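Long-range contacts in outer membrane protein TP0453 (Treponema pallidum, PDB 3K8G), which alters membrane permeability at acidic pH and might be involved in ligand transport: residues A[21-26]-A[162-167]; A[144-149]-A[190-195]; A[206-211]-A[229-234]. One frame throughout, in Å; residues are numbered along the deposited sequence.

Contact 1: A[21-26]-A[162-167]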
loop_
_atom_site.group_PDB
_atom_site.type_symbol
_atom_site.label_atom_id
_atom_site.label_comp_id
_atom_site.label_asym_id
_atom_site.label_seq_id
_atom_site.Cartn_x
_atom_site.Cartn_y
_atom_site.Cartn_z
ATOM N N VAL A 21 -3.368 7.542 -0.835
ATOM C CA VAL A 21 -3.382 6.327 0.037
ATOM C C VAL A 21 -1.948 5.933 0.364
ATOM O O VAL A 21 -1.107 5.952 -0.538
ATOM C CB VAL A 21 -4.052 5.095 -0.647
ATOM C CG1 VAL A 21 -4.036 3.859 0.273
ATOM C CG2 VAL A 21 -5.496 5.425 -1.096
ATOM N N TYR A 22 -1.664 5.649 1.650
ATOM C CA TYR A 22 -0.380 5.091 2.032
ATOM C C TYR A 22 -0.650 3.666 2.475
ATOM O O TYR A 22 -1.693 3.404 3.091
ATOM C CB TYR A 22 0.280 5.893 3.182
ATOM C CG TYR A 22 0.867 7.182 2.650
ATOM C CD1 TYR A 22 2.137 7.202 2.029
ATOM C CD2 TYR A 22 0.130 8.373 2.732
ATOM C CE1 TYR A 22 2.668 8.422 1.517
ATOM C CE2 TYR A 22 0.659 9.604 2.184
ATOM C CZ TYR A 22 1.907 9.595 1.607
ATOM O OH TYR A 22 2.372 10.757 1.049
ATOM N N LEU A 23 0.295 2.764 2.174
ATOM C CA LEU A 23 0.117 1.340 2.458
ATOM C C LEU A 23 1.384 0.763 3.069
ATOM O O LEU A 23 2.494 1.158 2.734
ATOM C CB LEU A 23 -0.192 0.550 1.170
ATOM C CG LEU A 23 -1.334 1.056 0.283
ATOM C CD1 LEU A 23 -0.791 2.134 -0.725
ATOM C CD2 LEU A 23 -1.967 -0.138 -0.491
ATOM N N TYR A 24 1.221 -0.167 3.998
ATOM C CA TYR A 24 2.358 -0.903 4.476
ATOM C C TYR A 24 1.954 -2.388 4.608
ATOM O O TYR A 24 0.961 -2.707 5.269
ATOM C CB TYR A 24 2.803 -0.324 5.830
ATOM C CG TYR A 24 3.772 -1.222 6.537
ATOM C CD1 TYR A 24 5.100 -1.291 6.151
ATOM C CD2 TYR A 24 3.343 -2.013 7.608
ATOM C CE1 TYR A 24 6.011 -2.166 6.830
ATOM C CE2 TYR A 24 4.229 -2.895 8.285
ATOM C CZ TYR A 24 5.548 -2.941 7.902
ATOM O OH TYR A 24 6.389 -3.795 8.590
ATOM N N PHE A 25 2.728 -3.279 3.979
ATOM C CA PHE A 25 2.470 -4.728 4.050
ATOM C C PHE A 25 3.728 -5.454 4.555
ATOM O O PHE A 25 4.699 -5.534 3.815
ATOM C CB PHE A 25 2.244 -5.298 2.649
ATOM C CG PHE A 25 1.029 -4.759 1.920
ATOM C CD1 PHE A 25 -0.150 -5.496 1.870
ATOM C CD2 PHE A 25 1.102 -3.575 1.201
ATOM C CE1 PHE A 25 -1.265 -5.034 1.178
ATOM C CE2 PHE A 25 -0.012 -3.102 0.504
ATOM C CZ PHE A 25 -1.188 -3.823 0.492
ATOM N N PRO A 26 3.700 -6.017 5.777
ATOM C CA PRO A 26 4.716 -7.035 6.086
ATOM C C PRO A 26 4.485 -8.232 5.156
ATOM O O PRO A 26 3.362 -8.672 5.018
ATOM C CB PRO A 26 4.442 -7.404 7.556
ATOM C CG PRO A 26 3.226 -6.608 8.001
ATOM C CD PRO A 26 2.684 -5.841 6.836
ATOM N N VAL A 162 -1.221 -5.410 8.237
ATOM C CA VAL A 162 -1.249 -4.567 7.043
ATOM C C VAL A 162 -1.880 -3.222 7.464
ATOM O O VAL A 162 -2.891 -3.210 8.165
ATOM C CB VAL A 162 -2.107 -5.229 5.938
ATOM C CG1 VAL A 162 -2.286 -4.295 4.681
ATOM C CG2 VAL A 162 -1.507 -6.570 5.522
ATOM N N ALA A 163 -1.256 -2.104 7.078
ATOM C CA ALA A 163 -1.765 -0.767 7.479
ATOM C C ALA A 163 -2.114 0.077 6.251
ATOM O O ALA A 163 -1.345 0.116 5.290
ATOM C CB ALA A 163 -0.702 -0.040 8.375
ATOM N N LEU A 164 -3.259 0.773 6.274
ATOM C CA LEU A 164 -3.552 1.700 5.204
ATOM C C LEU A 164 -3.935 3.028 5.820
ATOM O O LEU A 164 -4.590 3.061 6.866
ATOM C CB LEU A 164 -4.697 1.215 4.302
ATOM C CG LEU A 164 -4.297 0.200 3.204
ATOM C CD1 LEU A 164 -4.416 -1.192 3.755
ATOM C CD2 LEU A 164 -5.207 0.379 1.993
ATOM N N TYR A 165 -3.491 4.106 5.188
ATOM C CA TYR A 165 -3.976 5.417 5.571
ATOM C C TYR A 165 -4.592 6.075 4.344
ATOM O O TYR A 165 -3.908 6.251 3.317
ATOM C CB TYR A 165 -2.825 6.265 6.106
ATOM C CG TYR A 165 -3.297 7.667 6.504
ATOM C CD1 TYR A 165 -4.309 7.813 7.438
ATOM C CD2 TYR A 165 -2.711 8.834 5.965
ATOM C CE1 TYR A 165 -4.756 9.065 7.831
ATOM C CE2 TYR A 165 -3.156 10.102 6.391
ATOM C CZ TYR A 165 -4.186 10.185 7.330
ATOM O OH TYR A 165 -4.696 11.397 7.786
ATOM N N ILE A 166 -5.860 6.470 4.440
ATOM C CA ILE A 166 -6.610 6.826 3.210
ATOM C C ILE A 166 -7.189 8.209 3.445
ATOM O O ILE A 166 -7.993 8.371 4.367
ATOM C CB ILE A 166 -7.728 5.786 2.963
ATOM C CG1 ILE A 166 -7.110 4.383 2.811
ATOM C CG2 ILE A 166 -8.669 6.203 1.748
ATOM C CD1 ILE A 166 -7.858 3.297 3.631
ATOM N N LYS A 167 -6.758 9.200 2.653
ATOM C CA LYS A 167 -7.205 10.570 2.866
ATOM C C LYS A 167 -8.708 10.691 2.621
ATOM O O LYS A 167 -9.387 11.372 3.375
ATOM C CB LYS A 167 -6.394 11.570 2.003
ATOM C CG LYS A 167 -4.873 11.480 2.297
ATOM C CD LYS A 167 -4.058 12.716 1.894
ATOM C CE LYS A 167 -2.597 12.611 2.450
ATOM N NZ LYS A 167 -1.511 13.197 1.551
#
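Y22 and Y165 form a hydrogen-bonded antiparallel pair: Y22 N donates to Y165 O at 2.9 Å, and Y165 N returns an equally short bond to Y22 O. Two residues along strand 21-26, and two back along 162-166, Y24 and A163 make the same exchange, in which Y24 N to A163 O is somewhat bent, with 154° at the hydrogen. Strands 21-26 and 162-166 are thus neighbours in the curved antiparallel β-structure of the U-shaped half-barrel. On its other edge strand 21-26 continues the ladder to 54-62, and strand 162-166 does so to 189-196. The gripped carbonyls have second, weaker partners, since L164 CA lies 3.3 Å from Y22 O and L23 CA lies 3.4 Å from A163 O, both as CA-H...O contacts.

Y22, Y24, A163 and Y165 occupy one face, covered by helix 147-153, whose F149 touches Y22, A163 and Y165. CB of Y22 and CB of Y165 are 4.3 Å apart, but the rings diverge: Y165 has CG anti to its backbone N (chi1 179°), whereas Y22 has CG beside its own (chi1 -76°). CD2 of Y22 meets the Y165 ring at its edge. The Y22 hydroxyl is hydrogen-bonded to G16 O and A19 N, and K167 NZ, near the plane of the Y22 ring at its edge, bonds A19 O.

V21, L23, L164 and I166 make up the other face. CG1 of V21 sits 4.0 Å from CG1 of I166, the two side chains lying side by side, and also reaches CD2 of L164. That same L164 methyl meets CD2 of L23 at 4.1 Å. At the far end V162 crosses F25 at a slant, its CG1 being 3.7 Å from CE1 of the phenylalanine ring and equally close to CD1.

Contact 2: A[144-149]-A[190-195]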
loop_
_atom_site.group_PDB
_atom_site.type_symbol
_atom_site.label_atom_id
_atom_site.label_comp_id
_atom_site.label_asym_id
_atom_site.label_seq_id
_atom_site.Cartn_x
_atom_site.Cartn_y
_atom_site.Cartn_z
ATOM N N GLN A 144 3.060 13.036 6.547
ATOM C CA GLN A 144 2.503 12.915 7.891
ATOM C C GLN A 144 1.581 11.712 7.969
ATOM O O GLN A 144 0.679 11.559 7.145
ATOM C CB GLN A 144 1.715 14.168 8.248
ATOM C CG GLN A 144 2.523 15.466 8.204
ATOM C CD GLN A 144 1.590 16.674 8.133
ATOM O OE1 GLN A 144 0.794 16.793 7.201
ATOM N NE2 GLN A 144 1.671 17.557 9.117
ATOM N N LEU A 145 1.845 10.816 8.914
ATOM C CA LEU A 145 1.098 9.579 9.008
ATOM C C LEU A 145 0.607 9.393 10.436
ATOM O O LEU A 145 1.239 9.884 11.363
ATOM C CB LEU A 145 1.974 8.360 8.643
ATOM C CG LEU A 145 2.218 7.930 7.173
ATOM C CD1 LEU A 145 0.869 7.748 6.394
ATOM C CD2 LEU A 145 3.106 8.899 6.471
ATOM N N PRO A 146 -0.505 8.641 10.619
ATOM C CA PRO A 146 -1.017 8.531 11.991
ATOM C C PRO A 146 -0.132 7.620 12.857
ATOM O O PRO A 146 0.634 6.844 12.325
ATOM C CB PRO A 146 -2.414 7.928 11.832
ATOM C CG PRO A 146 -2.481 7.352 10.487
ATOM C CD PRO A 146 -1.417 8.046 9.608
ATOM N N PRO A 147 -0.233 7.743 14.193
ATOM C CA PRO A 147 0.705 7.028 15.053
ATOM C C PRO A 147 0.762 5.511 14.896
ATOM O O PRO A 147 1.855 4.961 14.926
ATOM C CB PRO A 147 0.266 7.407 16.465
ATOM C CG PRO A 147 -0.490 8.676 16.300
ATOM C CD PRO A 147 -1.163 8.592 14.963
ATOM N N ARG A 148 -0.374 4.820 14.754
ATOM C CA ARG A 148 -0.298 3.345 14.629
ATOM C C ARG A 148 0.288 2.931 13.276
ATOM O O ARG A 148 0.988 1.931 13.156
ATOM C CB ARG A 148 -1.687 2.680 14.842
ATOM C CG ARG A 148 -1.625 1.181 14.691
ATOM C CD ARG A 148 -2.932 0.483 15.069
ATOM N NE ARG A 148 -2.747 -0.951 14.953
ATOM C CZ ARG A 148 -3.734 -1.824 15.128
ATOM N NH1 ARG A 148 -4.955 -1.390 15.419
ATOM N NH2 ARG A 148 -3.498 -3.111 14.985
ATOM N N PHE A 149 -0.008 3.706 12.246
ATOM C CA PHE A 149 0.603 3.423 10.939
ATOM C C PHE A 149 2.152 3.523 11.062
ATOM O O PHE A 149 2.907 2.608 10.643
ATOM C CB PHE A 149 0.051 4.396 9.890
ATOM C CG PHE A 149 0.513 4.082 8.478
ATOM C CD1 PHE A 149 -0.363 3.465 7.583
ATOM C CD2 PHE A 149 1.817 4.400 8.073
ATOM C CE1 PHE A 149 0.048 3.182 6.259
ATOM C CE2 PHE A 149 2.264 4.101 6.775
ATOM C CZ PHE A 149 1.372 3.487 5.859
ATOM N N GLU A 190 -8.133 5.390 8.887
ATOM C CA GLU A 190 -6.988 4.500 9.197
ATOM C C GLU A 190 -7.559 3.077 9.178
ATOM O O GLU A 190 -8.625 2.845 9.737
ATOM C CB GLU A 190 -6.515 4.755 10.627
ATOM C CG GLU A 190 -5.870 6.085 10.884
ATOM C CD GLU A 190 -5.488 6.213 12.366
ATOM O OE1 GLU A 190 -4.779 5.347 12.876
ATOM O OE2 GLU A 190 -5.886 7.200 12.999
ATOM N N LEU A 191 -6.836 2.127 8.600
ATOM C CA LEU A 191 -7.329 0.759 8.488
ATOM C C LEU A 191 -6.208 -0.207 8.764
ATOM O O LEU A 191 -5.149 -0.120 8.118
ATOM C CB LEU A 191 -7.876 0.525 7.061
ATOM C CG LEU A 191 -8.322 -0.868 6.646
ATOM C CD1 LEU A 191 -9.519 -1.305 7.523
ATOM C CD2 LEU A 191 -8.673 -0.869 5.158
ATOM N N TYR A 192 -6.443 -1.157 9.682
ATOM C CA TYR A 192 -5.401 -2.126 10.117
ATOM C C TYR A 192 -5.997 -3.524 10.021
ATOM O O TYR A 192 -7.075 -3.757 10.595
ATOM C CB TYR A 192 -4.933 -1.813 11.558
ATOM C CG TYR A 192 -4.486 -0.367 11.654
ATOM C CD1 TYR A 192 -3.225 0.018 11.173
ATOM C CD2 TYR A 192 -5.329 0.617 12.181
ATOM C CE1 TYR A 192 -2.815 1.384 11.223
ATOM C CE2 TYR A 192 -4.915 1.987 12.226
ATOM C CZ TYR A 192 -3.660 2.330 11.735
ATOM O OH TYR A 192 -3.243 3.669 11.763
ATOM N N LEU A 193 -5.341 -4.405 9.253
ATOM C CA LEU A 193 -5.890 -5.736 8.924
ATOM C C LEU A 193 -4.917 -6.833 9.289
ATOM O O LEU A 193 -3.696 -6.642 9.213
ATOM C CB LEU A 193 -6.248 -5.847 7.428
ATOM C CG LEU A 193 -6.972 -4.651 6.770
ATOM C CD1 LEU A 193 -6.022 -3.751 5.975
ATOM C CD2 LEU A 193 -8.155 -5.083 5.864
ATOM N N THR A 194 -5.445 -8.008 9.646
ATOM C CA THR A 194 -4.555 -9.132 9.938
ATOM C C THR A 194 -5.216 -10.426 9.417
ATOM O O THR A 194 -6.436 -10.595 9.499
ATOM C CB THR A 194 -4.211 -9.180 11.461
ATOM O OG1 THR A 194 -3.062 -10.010 11.677
ATOM C CG2 THR A 194 -5.368 -9.694 12.276
ATOM N N ALA A 195 -4.413 -11.273 8.800
ATOM C CA ALA A 195 -4.943 -12.417 8.065
ATOM C C ALA A 195 -5.452 -13.456 9.050
ATOM O O ALA A 195 -4.804 -13.708 10.077
ATOM C CB ALA A 195 -3.881 -13.012 7.184
HETATM O O HOH W 1 -3.191 5.979 14.862
#
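R148 lies lengthwise over Y192, the two side chains running in opposite directions. CB of R148 starts at the phenol end, 3.6 Å from Y192 OH. CG follows above CE1 and CZ, and CD arrives over the middle of the ring, 3.6 Å from its centroid, in a CH-pi contact. With CG anti to the backbone N (chi1 179°) and the chain extended as far as NE, the path stays over that one face. NE comes next, above Y192 CG, and forms a salt bridge with E152. The guanidinium then lies flat, 12° from the ring plane and with Y192 CB beneath its centre, leaving CZ in an off-centre cation-pi position 4.5 Å from the ring centroid. This stack lays the first turn of the predicted amphipathic helix 147-153, with P146 at its N-cap, on strand 189-196 of the half-barrel. At the tip NH2 bonds a bound 2-methyl-2,4-pentanediol. Y192 OH donates a 2.5 Å bond to the anti side of E190 OE1. A water donates to the same OE1 at 2.6 Å and accepts from R148 N at 3.0 Å. Beside them, CB of P146 packs 3.6 Å from E190 CD.

Contact 3: A[206-211]-A[229-234]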
loop_
_atom_site.group_PDB
_atom_site.type_symbol
_atom_site.label_atom_id
_atom_site.label_comp_id
_atom_site.label_asym_id
_atom_site.label_seq_id
_atom_site.Cartn_x
_atom_site.Cartn_y
_atom_site.Cartn_z
ATOM N N LEU A 206 -12.549 6.233 11.304
ATOM C CA LEU A 206 -12.968 7.091 10.213
ATOM C C LEU A 206 -13.332 8.453 10.802
ATOM O O LEU A 206 -14.134 8.541 11.751
ATOM C CB LEU A 206 -14.163 6.463 9.467
ATOM C CG LEU A 206 -14.920 7.264 8.403
ATOM C CD1 LEU A 206 -14.036 7.514 7.167
ATOM C CD2 LEU A 206 -16.170 6.445 8.006
ATOM N N GLN A 207 -12.743 9.504 10.236
ATOM C CA GLN A 207 -12.962 10.852 10.710
ATOM C C GLN A 207 -14.363 11.281 10.262
ATOM O O GLN A 207 -14.719 11.177 9.076
ATOM C CB GLN A 207 -11.837 11.779 10.159
ATOM C CG GLN A 207 -11.651 13.081 10.948
ATOM C CD GLN A 207 -10.945 12.888 12.309
ATOM O OE1 GLN A 207 -9.856 12.305 12.400
ATOM N NE2 GLN A 207 -11.565 13.388 13.356
ATOM N N LEU A 208 -15.188 11.687 11.224
ATOM C CA LEU A 208 -16.579 12.047 10.943
ATOM C C LEU A 208 -16.791 13.563 10.772
ATOM O O LEU A 208 -17.811 13.988 10.223
ATOM C CB LEU A 208 -17.503 11.553 12.062
ATOM C CG LEU A 208 -17.622 10.037 12.316
ATOM C CD1 LEU A 208 -18.401 9.760 13.607
ATOM C CD2 LEU A 208 -18.272 9.301 11.138
ATOM N N GLY A 209 -15.845 14.362 11.252
ATOM C CA GLY A 209 -16.021 15.824 11.284
ATOM C C GLY A 209 -17.004 16.277 12.354
ATOM O O GLY A 209 -16.929 15.826 13.495
ATOM N N ASN A 210 -17.916 17.186 11.997
ATOM C CA ASN A 210 -18.963 17.637 12.928
ATOM C C ASN A 210 -20.269 16.857 12.749
ATOM O O ASN A 210 -21.208 16.981 13.544
ATOM C CB ASN A 210 -19.187 19.162 12.827
ATOM C CG ASN A 210 -18.008 19.961 13.369
ATOM O OD1 ASN A 210 -17.517 20.895 12.717
ATOM N ND2 ASN A 210 -17.541 19.598 14.565
ATOM N N ALA A 211 -20.307 16.041 11.701
ATOM C CA ALA A 211 -21.449 15.161 11.415
ATOM C C ALA A 211 -21.697 14.169 12.551
ATOM O O ALA A 211 -20.769 13.508 13.007
ATOM C CB ALA A 211 -21.203 14.396 10.095
ATOM N N ILE A 229 -18.979 -1.562 16.908
ATOM C CA ILE A 229 -18.857 -0.195 16.429
ATOM C C ILE A 229 -19.092 0.764 17.569
ATOM O O ILE A 229 -20.017 0.576 18.361
ATOM C CB ILE A 229 -19.840 0.069 15.257
ATOM C CG1 ILE A 229 -19.477 -0.838 14.075
ATOM C CG2 ILE A 229 -19.827 1.547 14.835
ATOM C CD1 ILE A 229 -20.246 -0.580 12.781
ATOM N N HIS A 230 -18.244 1.783 17.673
ATOM C CA HIS A 230 -18.520 2.906 18.581
ATOM C C HIS A 230 -17.943 4.215 18.065
ATOM O O HIS A 230 -17.051 4.215 17.200
ATOM C CB HIS A 230 -17.983 2.621 19.985
ATOM C CG HIS A 230 -16.533 2.253 20.023
ATOM N ND1 HIS A 230 -15.560 3.120 20.468
ATOM C CD2 HIS A 230 -15.896 1.105 19.703
ATOM C CE1 HIS A 230 -14.381 2.527 20.409
ATOM N NE2 HIS A 230 -14.559 1.299 19.959
ATOM N N VAL A 231 -18.442 5.322 18.608
ATOM C CA VAL A 231 -17.933 6.649 18.278
ATOM C C VAL A 231 -17.044 7.114 19.428
ATOM O O VAL A 231 -17.357 6.862 20.600
ATOM C CB VAL A 231 -19.090 7.646 17.995
ATOM C CG1 VAL A 231 -18.565 9.073 17.744
ATOM C CG2 VAL A 231 -19.882 7.177 16.791
ATOM N N GLU A 232 -15.919 7.733 19.084
ATOM C CA GLU A 232 -14.999 8.322 20.052
ATOM C C GLU A 232 -14.654 9.719 19.550
ATOM O O GLU A 232 -14.000 9.862 18.514
ATOM C CB GLU A 232 -13.701 7.510 20.156
ATOM C CG GLU A 232 -13.827 6.082 20.729
ATOM C CD GLU A 232 -12.462 5.493 21.106
ATOM O OE1 GLU A 232 -12.294 4.256 21.058
ATOM O OE2 GLU A 232 -11.547 6.269 21.448
ATOM N N GLY A 233 -15.085 10.749 20.273
ATOM C CA GLY A 233 -14.912 12.123 19.798
ATOM C C GLY A 233 -15.513 12.248 18.412
ATOM O O GLY A 233 -16.686 11.940 18.207
ATOM N N ASP A 234 -14.691 12.643 17.443
ATOM C CA ASP A 234 -15.149 12.809 16.064
ATOM C C ASP A 234 -14.766 11.626 15.144
ATOM O O ASP A 234 -14.705 11.773 13.916
ATOM C CB ASP A 234 -14.626 14.148 15.508
ATOM C CG ASP A 234 -15.410 15.361 16.044
ATOM O OD1 ASP A 234 -16.420 15.178 16.770
ATOM O OD2 ASP A 234 -15.015 16.504 15.728
#
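V231 makes the first touch, its CG1 lying 4.2 Å from CD1 of L208 where the two side chains cross at a slant; both also pack on L236 and I213. Beyond V231 the strand ends at E232, and G233, with a positive phi of 54°, swings the chain toward D234 in the bend that joins strand 228-232 to the antiparallel strand 235-244. D234 has the largest share of the contact. Its backbone O accepts L208 N at 2.7 Å in a nearly straight bond (165° at the hydrogen), with CB of L208 close by, 3.4 Å from D234 O. Q207 bends at chi2, and its NE2 comes to 3.8 Å from D234 CB, the amide and carboxylate planes being 79° apart. L208 to A211 form a type II' turn, and its G209 O sits over the face of the carboxylate, 3.0 Å from D234 CG, with OD2 equally near but not hydrogen-bonded to it. N210 ND2 stays 4.2 Å from OD2. A single backbone bond therefore joins bend and turn; negative charge on the carboxylate would probably be somewhat disfavoured by the carbonyl oxygen above its face, although that oxygen approaches CG as it would a carbonyl carbon.

Overall arrangement
All three contacts reach the antiparallel strands of the half-barrel, which run in the order 21-26, 162-166, 189-196, 199-207, 235-244 and 228-232. Contacts 1 and 2 touch directly, their centres 6 Å apart: L164 N reaches L191 O at 2.8 Å in a probable hydrogen bond, while P146 CG packs 3.6 Å from Y165 CD1 and F149 CE1 3.5 Å from A163 O, both on strand 162-166. Contact 3 lies further out along the strand order, its centre about 17 Å from that of contact 2 and about 20 Å from that of contact 1. It touches neither, but strand 199-207 pairs with 189-196. The bound pentanediol, probably from the crystallisation liquor, sits at contact 2 about 3 Å from the R148 side chain.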